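Local coordinates for protein putative oxidoreductase with NAD(P)-binding Rossmann-fold domain (Clostridium difficile, PDB 3UUW) that is probably an NAD(P)-dependent oxidoreductase of the Gfo/Idh/MocA family, with a Rossmann-fold nucleotide-binding domain and an as yet unassigned substrate, at residues Ile145-His150 against Leu176-Glu181; His170-Ala175 against Arg298-Ile303; His203-Lys208 against Ile212-His217. All coordinates share one frame; numbering follows the deposited sequence. Where two conformers were deposited one is given.

Contact 1. Residues Ile145-His150 against Leu176-Glu181; sequences INICKH and LWLANE
Ile145 and Ile147 of strand 142-150 meet Leu178 of helix 160-179 in a small, buried, wholly apolar contact, where the last turn of the helix lies against the sheet. No hydrogen bond crosses between 145-150 and 176-181, and they bury just 124 Å² together. Side chains bridge the gap, 8.5 Å between the nearest CA atoms, those of Ile145 and Leu178. Ile145 spans it twice: its CD1 reaches Leu178 CB at 3.9 Å, and its other branch, CG2, comes to 4.1 Å from Leu178 CD1. With CG1 anti to the carbonyl carbon (chi1 -61°) and the chain then extended, CD1 is carried out to the leucine stem. Ile147, two residues on and on the same face of the strand, adds its own CD1 at 4.0 Å from Leu178 CD1. That leucine methyl is therefore shared, and both isoleucine side chains cross that of Leu178 obliquely. This is the helix-on-sheet layer of the C-terminal alpha/beta domain, in which helix 160-179 packs on part of one face of a large mixed sheet. Ile147 continues the layer onto Val171, Thr174 and Ala175, while Leu178 also touches Val227 on strand 224-231. Asn146 points to the other face, its amide bonded to Asn213 and Glu228. The helix stops just beyond the contact: Asn180 N still bonds to Leu176 O at 3.2 Å, but Asn180 itself has a positive phi (48°).

Contact 2. Residues His170-Ala175 against Arg298-Ile303; sequences HVIDTA and RLLEKI
His170 O, on the helix whose Ile172 reaches Leu299 and Leu300, is gripped by two donors from one residue. Thr174 OG1 donates to His170 O at 2.8 Å, and the backbone Thr174 N bonds to the same oxygen at 3.1 Å. The hydroxyl sits 21° off the plane of that carbonyl; a chi1 of -57° turns OG1 back towards the preceding turn, where it donates its proton to the helix's own carbonyl. Across to 298-303 the contact is apolar, without hydrogen bonds. Ile172 supplies 69 of the 136 Å² buried and divides its branches between two neighbouring leucines. Its CG2 touches Leu299 CD2 at 3.9 Å, the two side chains crossing at about a right angle. Its CG1 approaches Leu300 CD2 at 4.0 Å, at a more slanting angle. Leu299 and Leu300 reach the isoleucine from different rotamers: CG is anti to the backbone N in Leu299 (chi1 -178°) but anti to the carbonyl carbon in Leu300. The helices approach to 8.2 Å between the CA atoms of Ile172 and Leu300, and side chains fill the interval. Arg298 forms salt bridges with Glu107 and Glu291, and Glu301 OE2 accepts from Val103 N, which ties helix 295-305 to helix 103-116 of the Rossmann part. The two helices lie side by side on one face of the mixed sheet: Val171 and Ala175 of helix 160-179 rest on strands 142-150 and 211-217, while Leu299 and Ile303 set helix 295-305 next to it on Ile185, towards edge strand 184-192; Ile172 fills the seam between them and also touches Thr214.

Contact 3. Residues His203-Lys208 against Ile212-His217; sequences HKLKGK and INTSMH
Lys204 runs alongside Asn213, and almost its whole side chain curls round one atom, Asn213 OD1. Lys204 CB starts 3.9 Å from Asn213 OD1, and CG closes to 3.5 Å from that oxygen. CD passes a little farther off; bends at chi3 (-80°) and chi4 then fold the chain back, bringing CE to 3.4 Å from Asn213 OD1. At the tip, Lys204 NZ donates to Asn213 OD1 at 2.8 Å, although NZ is less surely placed, being too close to another atom of the model. A bound pentaethylene glycol, probably from the crystallisation liquor, also bonds to Asn213 OD1, while Asn213 ND2 donates to Asn146 OD1. The amide therefore has partners at both ends, which should fix its rotation.

Lys204 and Asn213 form a non-hydrogen-bonded pair, flanked by two hydrogen-bonded ones. Leu205 N gives an almost straight bond to Ile212 O (2.7 Å, 177° at the hydrogen), and Ile212 N returns one to Leu205 O, also 2.7 Å. His203 N bonds to Thr214 O at 3.0 Å. On the face that carries Leu205 and Ile212, Thr214 OG1 lies at the edge of the His203 ring; Tyr168 OH bonds to both His203 ND1 and Thr214 OG1, joining the pair to helix 160-179. On the face of Lys204, that lysine packs on Ser202 of the second subunit. The alternating pair types, with strand directions 157° apart, mark antiparallel neighbours; the short turn between strands 198-206 and 211-217 makes them a beta hairpin at one side of the C-terminal domain's mixed sheet.

The three contacts form one neighbourhood of the C-terminal domain: the centre of contact 1 is about 7 Å from that of contact 3, and contact 2 is centred about 10 Å from each. Contacts 1 and 2 share helix 160-179, whereas contacts 1 and 3 meet through adjacent strands 142-150 and 211-217, probably hydrogen-bonded between Ile145 O and Asn213 N at 2.8 Å. Along the chain, contact 1 closes before contact 3 opens, contact 2 encloses contact 3, and contacts 1 and 2 interleave. Helices 160-179 and 295-305 form a single helical layer against one face of the sheet, with the chain's C-terminal helix brought back onto that domain.

Contact 1. Residues Ile145-His150 against Leu176-Glu181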
ATOM      1  N   ILE A 145      12.961  18.268   3.481  1.00 14.82           N
ATOM      2  CA  ILE A 145      13.230  17.087   2.676  1.00 14.01           C
ATOM      3  C   ILE A 145      13.838  16.047   3.597  1.00 13.95           C
ATOM      4  O   ILE A 145      14.669  16.368   4.443  1.00 14.40           O
ATOM      5  CB  ILE A 145      14.183  17.390   1.510  1.00 13.72           C
ATOM      6  CG1 ILE A 145      13.574  18.425   0.573  1.00 16.15           C
ATOM      7  CG2 ILE A 145      14.503  16.113   0.714  1.00 16.08           C
ATOM      8  CD1 ILE A 145      14.497  18.826  -0.569  1.00 18.89           C
ATOM      9  N   ASN A 146      13.402  14.818   3.439  1.00 13.13           N
ATOM     10  CA  ASN A 146      13.989  13.696   4.184  1.00 14.57           C
ATOM     11  C   ASN A 146      14.536  12.676   3.193  1.00 15.43           C
ATOM     12  O   ASN A 146      13.841  12.302   2.251  1.00 15.70           O
ATOM     13  CB  ASN A 146      12.939  13.027   5.087  1.00 15.95           C
ATOM     14  CG  ASN A 146      12.318  13.984   6.061  1.00 19.90           C
ATOM     15  OD1 ASN A 146      13.008  14.657   6.826  1.00 22.53           O
ATOM     16  ND2 ASN A 146      10.987  14.059   6.043  1.00 24.79           N
ATOM     17  N   ILE A 147      15.752  12.193   3.422  1.00 14.93           N
ATOM     18  CA  ILE A 147      16.345  11.201   2.553  1.00 14.68           C
ATOM     19  C   ILE A 147      16.936  10.117   3.404  1.00 16.25           C
ATOM     20  O   ILE A 147      17.719  10.400   4.288  1.00 16.09           O
ATOM     21  CB  ILE A 147      17.472  11.770   1.656  1.00 15.99           C
ATOM     22  CG1 ILE A 147      16.984  12.991   0.854  1.00 17.61           C
ATOM     23  CG2 ILE A 147      17.998  10.662   0.737  1.00 16.43           C
ATOM     24  CD1 ILE A 147      18.112  13.680   0.022  1.00 18.59           C
ATOM     25  N   CYS A 148      16.573   8.869   3.133  1.00 16.31           N
ATOM     26  CA  CYS A 148      17.180   7.769   3.859  1.00 17.55           C
ATOM     27  C   CYS A 148      17.605   6.650   2.937  1.00 17.03           C
ATOM     28  O   CYS A 148      17.059   6.494   1.843  1.00 17.89           O
ATOM     29  CB  CYS A 148      16.246   7.215   4.912  1.00 18.62           C
ATOM     30  SG  CYS A 148      14.828   6.417   4.234  1.00 24.05           S
ATOM     31  N   LYS A 149      18.584   5.873   3.398  1.00 17.77           N
ATOM     32  CA  LYS A 149      19.100   4.723   2.663  1.00 17.73           C
ATOM     33  C   LYS A 149      19.568   3.705   3.684  1.00 18.80           C
ATOM     34  O   LYS A 149      20.655   3.845   4.256  1.00 18.48           O
ATOM     35  CB  LYS A 149      20.235   5.129   1.723  1.00 19.86           C
ATOM     36  CG  LYS A 149      20.707   4.044   0.808  1.00 22.60           C
ATOM     37  CD  LYS A 149      21.693   4.599  -0.221  1.00 27.49           C
ATOM     38  CE  LYS A 149      21.949   3.622  -1.360  1.00 29.46           C
ATOM     39  NZ  LYS A 149      22.687   2.407  -0.930  1.00 31.34           N
ATOM     40  N   HIS A 150      18.738   2.690   3.895  1.00 17.18           N
ATOM     41  CA  HIS A 150      18.968   1.692   4.925  1.00 18.62           C
ATOM     42  C   HIS A 150      19.271   0.347   4.323  1.00 18.14           C
ATOM     43  O   HIS A 150      18.831   0.036   3.214  1.00 19.72           O
ATOM     44  CB  HIS A 150      17.750   1.563   5.824  1.00 19.35           C
ATOM     45  CG  HIS A 150      17.315   2.853   6.450  1.00 18.09           C
ATOM     46  ND1 HIS A 150      18.210   3.746   7.002  1.00 16.65           N
ATOM     47  CD2 HIS A 150      16.083   3.381   6.649  1.00 16.76           C
ATOM     48  CE1 HIS A 150      17.545   4.772   7.509  1.00 17.56           C
ATOM     49  NE2 HIS A 150      16.251   4.566   7.318  1.00 16.43           N
ATOM     50  N   LEU A 176      22.300  17.603  -1.648  1.00 18.83           N
ATOM     51  CA  LEU A 176      22.863  18.849  -2.108  1.00 19.15           C
ATOM     52  C   LEU A 176      22.269  19.223  -3.475  1.00 19.34           C
ATOM     53  O   LEU A 176      22.039  20.404  -3.752  1.00 20.70           O
ATOM     54  CB  LEU A 176      24.396  18.779  -2.144  1.00 20.50           C
ATOM     55  CG  LEU A 176      25.108  18.584  -0.785  1.00 22.73           C
ATOM     56  CD1 LEU A 176      26.594  18.540  -1.003  1.00 23.02           C
ATOM     57  CD2 LEU A 176      24.742  19.673   0.199  1.00 22.62           C
ATOM     58  N   TRP A 177      21.999  18.213  -4.310  1.00 19.06           N
ATOM     59  CA  TRP A 177      21.396  18.427  -5.628  1.00 18.61           C
ATOM     60  C   TRP A 177      19.970  18.936  -5.491  1.00 19.95           C
ATOM     61  O   TRP A 177      19.546  19.816  -6.242  1.00 21.18           O
ATOM     62  CB  TRP A 177      21.474  17.122  -6.428  1.00 19.37           C
ATOM     63  CG  TRP A 177      20.701  17.057  -7.687  1.00 17.08           C
ATOM     64  CD1 TRP A 177      20.967  17.693  -8.868  1.00 19.33           C
ATOM     65  CD2 TRP A 177      19.589  16.212  -7.928  1.00 15.43           C
ATOM     66  NE1 TRP A 177      20.058  17.315  -9.820  1.00 18.68           N
ATOM     67  CE2 TRP A 177      19.204  16.399  -9.271  1.00 16.64           C
ATOM     68  CE3 TRP A 177      18.886  15.307  -7.140  1.00 17.12           C
ATOM     69  CZ2 TRP A 177      18.127  15.727  -9.834  1.00 17.21           C
ATOM     70  CZ3 TRP A 177      17.810  14.645  -7.699  1.00 18.15           C
ATOM     71  CH2 TRP A 177      17.449  14.865  -9.040  1.00 16.41           C
ATOM     72  N   LEU A 178      19.244  18.407  -4.506  1.00 19.46           N
ATOM     73  CA  LEU A 178      17.883  18.881  -4.210  1.00 20.72           C
ATOM     74  C   LEU A 178      17.864  20.234  -3.508  1.00 22.67           C
ATOM     75  O   LEU A 178      16.942  21.034  -3.730  1.00 26.75           O
ATOM     76  CB  LEU A 178      17.127  17.868  -3.352  1.00 20.07           C
ATOM     77  CG  LEU A 178      16.703  16.587  -4.041  1.00 18.98           C
ATOM     78  CD1 LEU A 178      16.194  15.571  -2.990  1.00 19.10           C
ATOM     79  CD2 LEU A 178      15.642  16.842  -5.146  1.00 21.13           C
ATOM     80  N   ALA A 179      18.841  20.495  -2.654  1.00 28.05           N
ATOM     81  CA  ALA A 179      18.877  21.763  -1.935  1.00 29.53           C
ATOM     82  C   ALA A 179      19.003  22.906  -2.926  1.00 34.08           C
ATOM     83  O   ALA A 179      18.326  23.906  -2.797  1.00 35.50           O
ATOM     84  CB  ALA A 179      20.032  21.810  -0.949  1.00 28.69           C
ATOM     85  N   ASN A 180      19.884  22.738  -3.908  1.00 36.35           N
ATOM     86  CA  ASN A 180      20.180  23.782  -4.880  1.00 39.61           C
ATOM     87  C   ASN A 180      20.450  25.135  -4.201  1.00 40.58           C
ATOM     88  O   ASN A 180      20.176  26.195  -4.758  1.00 42.14           O
ATOM     89  CB  ASN A 180      19.056  23.900  -5.910  1.00 41.63           C
ATOM     90  CG  ASN A 180      19.485  24.660  -7.149  1.00 44.82           C
ATOM     91  OD1 ASN A 180      20.627  24.526  -7.602  1.00 47.64           O
ATOM     92  ND2 ASN A 180      18.577  25.458  -7.708  1.00 46.93           N
ATOM     93  N   GLU A 181      20.985  25.075  -2.987  1.00 39.38           N
ATOM     94  CA  GLU A 181      21.369  26.265  -2.223  1.00 39.70           C
ATOM     95  C   GLU A 181      22.413  25.809  -1.230  1.00 38.02           C
ATOM     96  O   GLU A 181      22.539  24.611  -0.980  1.00 35.58           O
ATOM     97  CB  GLU A 181      20.172  26.912  -1.500  1.00 40.34           C
ATOM     98  CG  GLU A 181      19.531  26.081  -0.360  1.00 41.55           C
ATOM     99  CD  GLU A 181      18.421  26.840   0.385  1.00 46.46           C
ATOM    100  OE1 GLU A 181      17.658  26.212   1.173  1.00 45.60           O
ATOM    101  OE2 GLU A 181      18.308  28.070   0.184  1.00 52.97           O
TER

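Contact 2. Residues His170-Ala175 against Arg298-Ile303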
ATOM      1  N   HIS A 170      25.993   8.942  -1.598  1.00 17.99           N
ATOM      2  CA  HIS A 170      24.803   9.031  -2.446  1.00 18.36           C
ATOM      3  C   HIS A 170      23.687   9.836  -1.801  1.00 17.66           C
ATOM      4  O   HIS A 170      23.003  10.602  -2.483  1.00 17.97           O
ATOM      5  CB  HIS A 170      24.252   7.656  -2.811  1.00 18.98           C
ATOM      6  CG  HIS A 170      25.051   6.941  -3.846  1.00 21.51           C
ATOM      7  ND1 HIS A 170      25.240   7.434  -5.120  1.00 26.09           N
ATOM      8  CD2 HIS A 170      25.673   5.739  -3.808  1.00 26.64           C
ATOM      9  CE1 HIS A 170      25.966   6.576  -5.816  1.00 30.79           C
ATOM     10  NE2 HIS A 170      26.234   5.533  -5.044  1.00 28.31           N
ATOM     11  N   VAL A 171      23.516   9.658  -0.498  1.00 16.26           N
ATOM     12  CA  VAL A 171      22.506  10.386   0.266  1.00 16.14           C
ATOM     13  C   VAL A 171      22.841  11.888   0.301  1.00 15.40           C
ATOM     14  O   VAL A 171      21.989  12.756   0.002  1.00 15.94           O
ATOM     15  CB  VAL A 171      22.359   9.774   1.687  1.00 16.94           C
ATOM     16  CG1 VAL A 171      21.367  10.581   2.524  1.00 17.85           C
ATOM     17  CG2 VAL A 171      21.901   8.315   1.601  1.00 17.72           C
ATOM     18  N   ILE A 172      24.086  12.197   0.651  1.00 15.27           N
ATOM     19  CA  ILE A 172      24.572  13.588   0.729  1.00 15.89           C
ATOM     20  C   ILE A 172      24.526  14.241  -0.644  1.00 15.39           C
ATOM     21  O   ILE A 172      24.049  15.358  -0.775  1.00 14.98           O
ATOM     22  CB  ILE A 172      25.974  13.653   1.326  1.00 16.45           C
ATOM     23  CG1 ILE A 172      25.955  13.144   2.769  1.00 16.91           C
ATOM     24  CG2 ILE A 172      26.570  15.094   1.276  1.00 17.41           C
ATOM     25  CD1 ILE A 172      24.916  13.832   3.689  1.00 16.54           C
ATOM     26  N   ASP A 173      25.003  13.558  -1.680  1.00 15.89           N
ATOM     27  CA  ASP A 173      24.962  14.183  -2.999  1.00 15.48           C
ATOM     28  C   ASP A 173      23.529  14.486  -3.450  1.00 15.35           C
ATOM     29  O   ASP A 173      23.256  15.544  -4.016  1.00 15.72           O
ATOM     30  CB  ASP A 173      25.626  13.326  -4.072  1.00 15.43           C
ATOM     31  CG  ASP A 173      25.747  14.076  -5.388  1.00 18.26           C
ATOM     32  OD1 ASP A 173      26.627  14.968  -5.475  1.00 19.36           O
ATOM     33  OD2 ASP A 173      24.941  13.803  -6.305  1.00 18.46           O
ATOM     34  N   THR A 174      22.620  13.549  -3.222  1.00 15.57           N
ATOM     35  CA  THR A 174      21.221  13.767  -3.613  1.00 15.21           C
ATOM     36  C   THR A 174      20.643  14.964  -2.841  1.00 15.45           C
ATOM     37  O   THR A 174      19.931  15.805  -3.404  1.00 15.87           O
ATOM     38  CB  THR A 174      20.400  12.507  -3.419  1.00 16.10           C
ATOM     39  OG1 THR A 174      20.989  11.436  -4.162  1.00 15.51           O
ATOM     40  CG2 THR A 174      18.952  12.732  -3.858  1.00 16.09           C
ATOM     41  N   ALA A 175      20.979  15.051  -1.554  1.00 16.07           N
ATOM     42  CA  ALA A 175      20.565  16.163  -0.713  1.00 16.33           C
ATOM     43  C   ALA A 175      21.024  17.510  -1.285  1.00 17.60           C
ATOM     44  O   ALA A 175      20.233  18.443  -1.378  1.00 18.70           O
ATOM     45  CB  ALA A 175      21.087  15.982   0.714  1.00 17.55           C
ATOM     46  N   ARG A 298      33.586  16.405  -0.072  1.00 16.75           N
ATOM     47  CA  ARG A 298      34.175  17.447   0.753  1.00 17.27           C
ATOM     48  C   ARG A 298      33.415  17.544   2.072  1.00 18.38           C
ATOM     49  O   ARG A 298      34.024  17.629   3.135  1.00 19.77           O
ATOM     50  CB  ARG A 298      34.158  18.784   0.001  1.00 16.84           C
ATOM     51  CG  ARG A 298      34.935  19.862   0.651  1.00 19.40           C
ATOM     52  CD  ARG A 298      34.705  21.210  -0.060  1.00 23.39           C
ATOM     53  NE  ARG A 298      35.168  21.198  -1.444  1.00 22.10           N
ATOM     54  CZ  ARG A 298      36.448  21.225  -1.827  1.00 23.08           C
ATOM     55  NH1 ARG A 298      37.434  21.267  -0.935  1.00 24.35           N
ATOM     56  NH2 ARG A 298      36.742  21.220  -3.124  1.00 24.30           N
ATOM     57  N   LEU A 299      32.089  17.482   2.016  1.00 18.33           N
ATOM     58  CA  LEU A 299      31.301  17.560   3.220  1.00 19.34           C
ATOM     59  C   LEU A 299      31.576  16.343   4.088  1.00 18.55           C
ATOM     60  O   LEU A 299      31.733  16.456   5.305  1.00 20.72           O
ATOM     61  CB  LEU A 299      29.816  17.679   2.874  1.00 19.92           C
ATOM     62  CG  LEU A 299      28.826  17.817   4.022  1.00 22.43           C
ATOM     63  CD1 LEU A 299      29.299  18.876   4.998  1.00 25.72           C
ATOM     64  CD2 LEU A 299      27.455  18.162   3.451  1.00 24.14           C
ATOM     65  N   LEU A 300      31.679  15.174   3.465  1.00 18.40           N
ATOM     66  CA  LEU A 300      31.983  13.941   4.208  1.00 18.62           C
ATOM     67  C   LEU A 300      33.368  13.935   4.856  1.00 20.93           C
ATOM     68  O   LEU A 300      33.530  13.415   5.962  1.00 21.30           O
ATOM     69  CB  LEU A 300      31.807  12.712   3.320  1.00 19.07           C
ATOM     70  CG  LEU A 300      30.355  12.426   2.922  1.00 22.12           C
ATOM     71  CD1 LEU A 300      30.277  11.298   1.911  1.00 24.80           C
ATOM     72  CD2 LEU A 300      29.532  12.103   4.162  1.00 24.17           C
ATOM     73  N   GLU A 301      34.361  14.519   4.188  1.00 20.65           N
ATOM     74  CA  GLU A 301      35.698  14.628   4.772  1.00 22.27           C
ATOM     75  C   GLU A 301      35.664  15.499   6.026  1.00 23.82           C
ATOM     76  O   GLU A 301      36.322  15.203   7.016  1.00 24.64           O
ATOM     77  CB  GLU A 301      36.715  15.156   3.740  1.00 21.83           C
ATOM     78  CG  GLU A 301      37.136  14.110   2.728  1.00 22.05           C
ATOM     79  CD  GLU A 301      38.419  14.476   1.936  1.00 26.34           C
ATOM     80  OE1 GLU A 301      39.012  15.560   2.148  1.00 27.33           O
ATOM     81  OE2 GLU A 301      38.845  13.647   1.114  1.00 24.86           O
ATOM     82  N   LYS A 302      34.870  16.558   5.991  1.00 24.33           N
ATOM     83  CA  LYS A 302      34.697  17.424   7.159  1.00 26.70           C
ATOM     84  C   LYS A 302      34.073  16.628   8.321  1.00 27.28           C
ATOM     85  O   LYS A 302      34.526  16.706   9.467  1.00 28.76           O
ATOM     86  CB  LYS A 302      33.877  18.629   6.724  1.00 27.75           C
ATOM     87  CG  LYS A 302      33.635  19.749   7.728  1.00 34.21           C
ATOM     88  CD  LYS A 302      33.565  21.088   6.959  1.00 38.72           C
ATOM     89  CE  LYS A 302      32.434  21.972   7.407  1.00 41.72           C
ATOM     90  NZ  LYS A 302      31.165  21.497   6.773  1.00 43.48           N
ATOM     91  N   ILE A 303      33.063  15.820   8.009  1.00 25.71           N
ATOM     92  CA  ILE A 303      32.431  14.971   9.000  1.00 26.10           C
ATOM     93  C   ILE A 303      33.430  13.943   9.561  1.00 26.30           C
ATOM     94  O   ILE A 303      33.560  13.774  10.789  1.00 26.67           O
ATOM     95  CB  ILE A 303      31.224  14.251   8.373  1.00 25.26           C
ATOM     96  CG1 ILE A 303      30.125  15.255   8.047  1.00 24.41           C
ATOM     97  CG2 ILE A 303      30.703  13.183   9.286  1.00 26.93           C
ATOM     98  CD1 ILE A 303      29.093  14.700   7.095  1.00 23.56           C
TER

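Contact 3. Residues His203-Lys208 against Ile212-His217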
ATOM      1  N   HIS A 203      22.264  13.340   9.531  1.00 17.10           N
ATOM      2  CA  HIS A 203      22.575  14.763   9.553  1.00 17.99           C
ATOM      3  C   HIS A 203      21.359  15.589   9.277  1.00 17.76           C
ATOM      4  O   HIS A 203      20.407  15.134   8.649  1.00 16.37           O
ATOM      5  CB  HIS A 203      23.646  15.109   8.540  1.00 17.56           C
ATOM      6  CG  HIS A 203      24.982  14.576   8.915  1.00 18.07           C
ATOM      7  ND1 HIS A 203      25.415  13.326   8.536  1.00 17.58           N
ATOM      8  CD2 HIS A 203      25.940  15.085   9.714  1.00 18.64           C
ATOM      9  CE1 HIS A 203      26.612  13.109   9.054  1.00 18.56           C
ATOM     10  NE2 HIS A 203      26.941  14.149   9.795  1.00 19.84           N
ATOM     11  N   LYS A 204      21.389  16.801   9.796  1.00 18.27           N
ATOM     12  CA  LYS A 204      20.444  17.805   9.394  1.00 18.73           C
ATOM     13  C   LYS A 204      21.261  18.856   8.647  1.00 19.93           C
ATOM     14  O   LYS A 204      22.229  19.445   9.213  1.00 19.46           O
ATOM     15  CB  LYS A 204      19.724  18.406  10.585  1.00 20.81           C
ATOM     16  CG  LYS A 204      18.693  19.448  10.184  1.00 24.07           C
ATOM     17  CD  LYS A 204      17.990  20.032  11.406  1.00 28.67           C
ATOM     18  CE  LYS A 204      16.908  19.120  11.928  1.00 34.62           C
ATOM     19  NZ  LYS A 204      15.740  19.118  10.979  1.00 34.98           N
ATOM     20  N   LEU A 205      20.870  19.117   7.396  1.00 19.47           N
ATOM     21  CA  LEU A 205      21.511  20.086   6.532  1.00 20.68           C
ATOM     22  C   LEU A 205      20.580  21.287   6.387  1.00 21.66           C
ATOM     23  O   LEU A 205      19.509  21.199   5.770  1.00 22.09           O
ATOM     24  CB  LEU A 205      21.861  19.479   5.165  1.00 20.23           C
ATOM     25  CG  LEU A 205      22.683  18.185   5.213  1.00 21.88           C
ATOM     26  CD1 LEU A 205      22.875  17.672   3.790  1.00 25.59           C
ATOM     27  CD2 LEU A 205      24.027  18.340   5.938  1.00 26.07           C
ATOM     28  N   LYS A 206      20.994  22.407   6.966  1.00 23.52           N
ATOM     29  CA  LYS A 206      20.167  23.602   6.999  1.00 24.51           C
ATOM     30  C   LYS A 206      20.439  24.602   5.879  1.00 27.40           C
ATOM     31  O   LYS A 206      21.564  25.081   5.731  1.00 27.91           O
ATOM     32  CB  LYS A 206      20.364  24.301   8.346  1.00 26.20           C
ATOM     33  CG  LYS A 206      19.444  25.496   8.573  1.00 30.55           C
ATOM     34  CD  LYS A 206      19.681  26.139   9.918  1.00 37.73           C
ATOM     35  CE  LYS A 206      18.643  27.226  10.193  1.00 40.81           C
ATOM     36  NZ  LYS A 206      17.245  26.674  10.126  1.00 45.18           N
ATOM     37  N   GLY A 207      19.390  24.959   5.138  1.00 28.26           N
ATOM     38  CA  GLY A 207      19.464  26.014   4.096  1.00 30.29           C
ATOM     39  C   GLY A 207      18.633  27.199   4.526  1.00 31.38           C
ATOM     40  O   GLY A 207      17.949  27.135   5.538  1.00 31.46           O
ATOM     41  N   LYS A 208      18.672  28.287   3.757  1.00 34.36           N
ATOM     42  CA  LYS A 208      17.865  29.470   4.071  1.00 36.58           C
ATOM     43  C   LYS A 208      16.376  29.173   4.106  1.00 36.11           C
ATOM     44  O   LYS A 208      15.653  29.682   4.961  1.00 37.89           O
ATOM     45  CB  LYS A 208      18.068  30.578   3.024  1.00 39.22           C
ATOM     46  CG  LYS A 208      19.248  31.495   3.258  1.00 44.44           C
ATOM     47  CD  LYS A 208      19.257  32.624   2.222  1.00 49.24           C
ATOM     48  CE  LYS A 208      20.243  33.732   2.573  1.00 50.62           C
ATOM     49  NZ  LYS A 208      20.160  34.862   1.588  1.00 53.79           N
ATOM     50  N   ILE A 212      17.364  19.642   5.102  0.50 17.93           N
ATOM     51  CA  ILE A 212      17.325  18.281   4.617  0.50 16.90           C
ATOM     52  C   ILE A 212      17.775  17.384   5.750  0.50 16.94           C
ATOM     53  O   ILE A 212      18.777  17.665   6.414  0.50 17.03           O
ATOM     54  CB  ILE A 212      18.252  18.026   3.416  0.50 17.46           C
ATOM     55  CG1 ILE A 212      17.929  18.964   2.252  0.50 18.73           C
ATOM     56  CG2 ILE A 212      18.126  16.568   2.973  0.50 17.09           C
ATOM     57  CD1 ILE A 212      18.645  20.310   2.316  0.50 19.41           C
ATOM     58  N   ASN A 213      17.010  16.333   5.992  1.00 15.57           N
ATOM     59  CA  ASN A 213      17.356  15.347   6.992  1.00 16.54           C
ATOM     60  C   ASN A 213      17.764  14.082   6.303  1.00 16.66           C
ATOM     61  O   ASN A 213      16.947  13.448   5.640  1.00 18.05           O
ATOM     62  CB  ASN A 213      16.162  15.108   7.901  1.00 17.35           C
ATOM     63  CG  ASN A 213      15.674  16.389   8.532  1.00 22.33           C
ATOM     64  OD1 ASN A 213      16.353  16.952   9.389  1.00 27.08           O
ATOM     65  ND2 ASN A 213      14.526  16.890   8.080  1.00 24.47           N
ATOM     66  N   THR A 214      19.034  13.711   6.495  1.00 16.51           N
ATOM     67  CA  THR A 214      19.640  12.554   5.849  1.00 16.79           C
ATOM     68  C   THR A 214      19.890  11.479   6.855  1.00 17.08           C
ATOM     69  O   THR A 214      20.266  11.771   7.976  1.00 18.48           O
ATOM     70  CB  THR A 214      20.989  12.921   5.192  1.00 16.62           C
ATOM     71  OG1 THR A 214      21.905  13.442   6.168  1.00 18.71           O
ATOM     72  CG2 THR A 214      20.779  13.972   4.097  1.00 17.20           C
ATOM     73  N   SER A 215      19.670  10.220   6.465  0.50 16.70           N
ATOM     74  CA  SER A 215      19.785   9.084   7.401  0.50 17.34           C
ATOM     75  C   SER A 215      20.162   7.750   6.734  0.50 16.95           C
ATOM     76  O   SER A 215      19.628   7.394   5.697  0.50 15.56           O
ATOM     77  CB  SER A 215      18.453   8.918   8.134  0.50 17.74           C
ATOM     78  OG  SER A 215      18.437   7.796   9.001  0.50 20.77           O
ATOM     79  N   MET A 216      21.039   6.991   7.389  1.00 15.97           N
ATOM     80  CA  MET A 216      21.483   5.705   6.883  1.00 16.61           C
ATOM     81  C   MET A 216      21.737   4.725   8.050  1.00 17.50           C
ATOM     82  O   MET A 216      22.643   4.918   8.865  1.00 17.17           O
ATOM     83  CB  MET A 216      22.756   5.879   6.029  1.00 17.84           C
ATOM     84  CG  MET A 216      23.511   4.556   5.745  1.00 18.13           C
ATOM     85  SD  MET A 216      24.863   4.727   4.561  1.00 21.69           S
ATOM     86  CE  MET A 216      23.925   4.952   3.027  1.00 21.08           C
ATOM     87  N   HIS A 217      20.931   3.667   8.107  1.00 16.66           N
ATOM     88  CA  HIS A 217      21.080   2.608   9.106  1.00 16.64           C
ATOM     89  C   HIS A 217      21.522   1.357   8.364  1.00 18.19           C
ATOM     90  O   HIS A 217      20.819   0.851   7.482  1.00 19.39           O
ATOM     91  CB  HIS A 217      19.772   2.370   9.843  1.00 17.01           C
ATOM     92  CG  HIS A 217      19.886   1.442  11.000  1.00 16.74           C
ATOM     93  ND1 HIS A 217      18.804   0.760  11.511  1.00 17.30           N
ATOM     94  CD2 HIS A 217      20.949   1.081  11.752  1.00 17.55           C
ATOM     95  CE1 HIS A 217      19.197   0.019  12.532  1.00 16.73           C
ATOM     96  NE2 HIS A 217      20.495   0.191  12.697  1.00 18.33           N
TER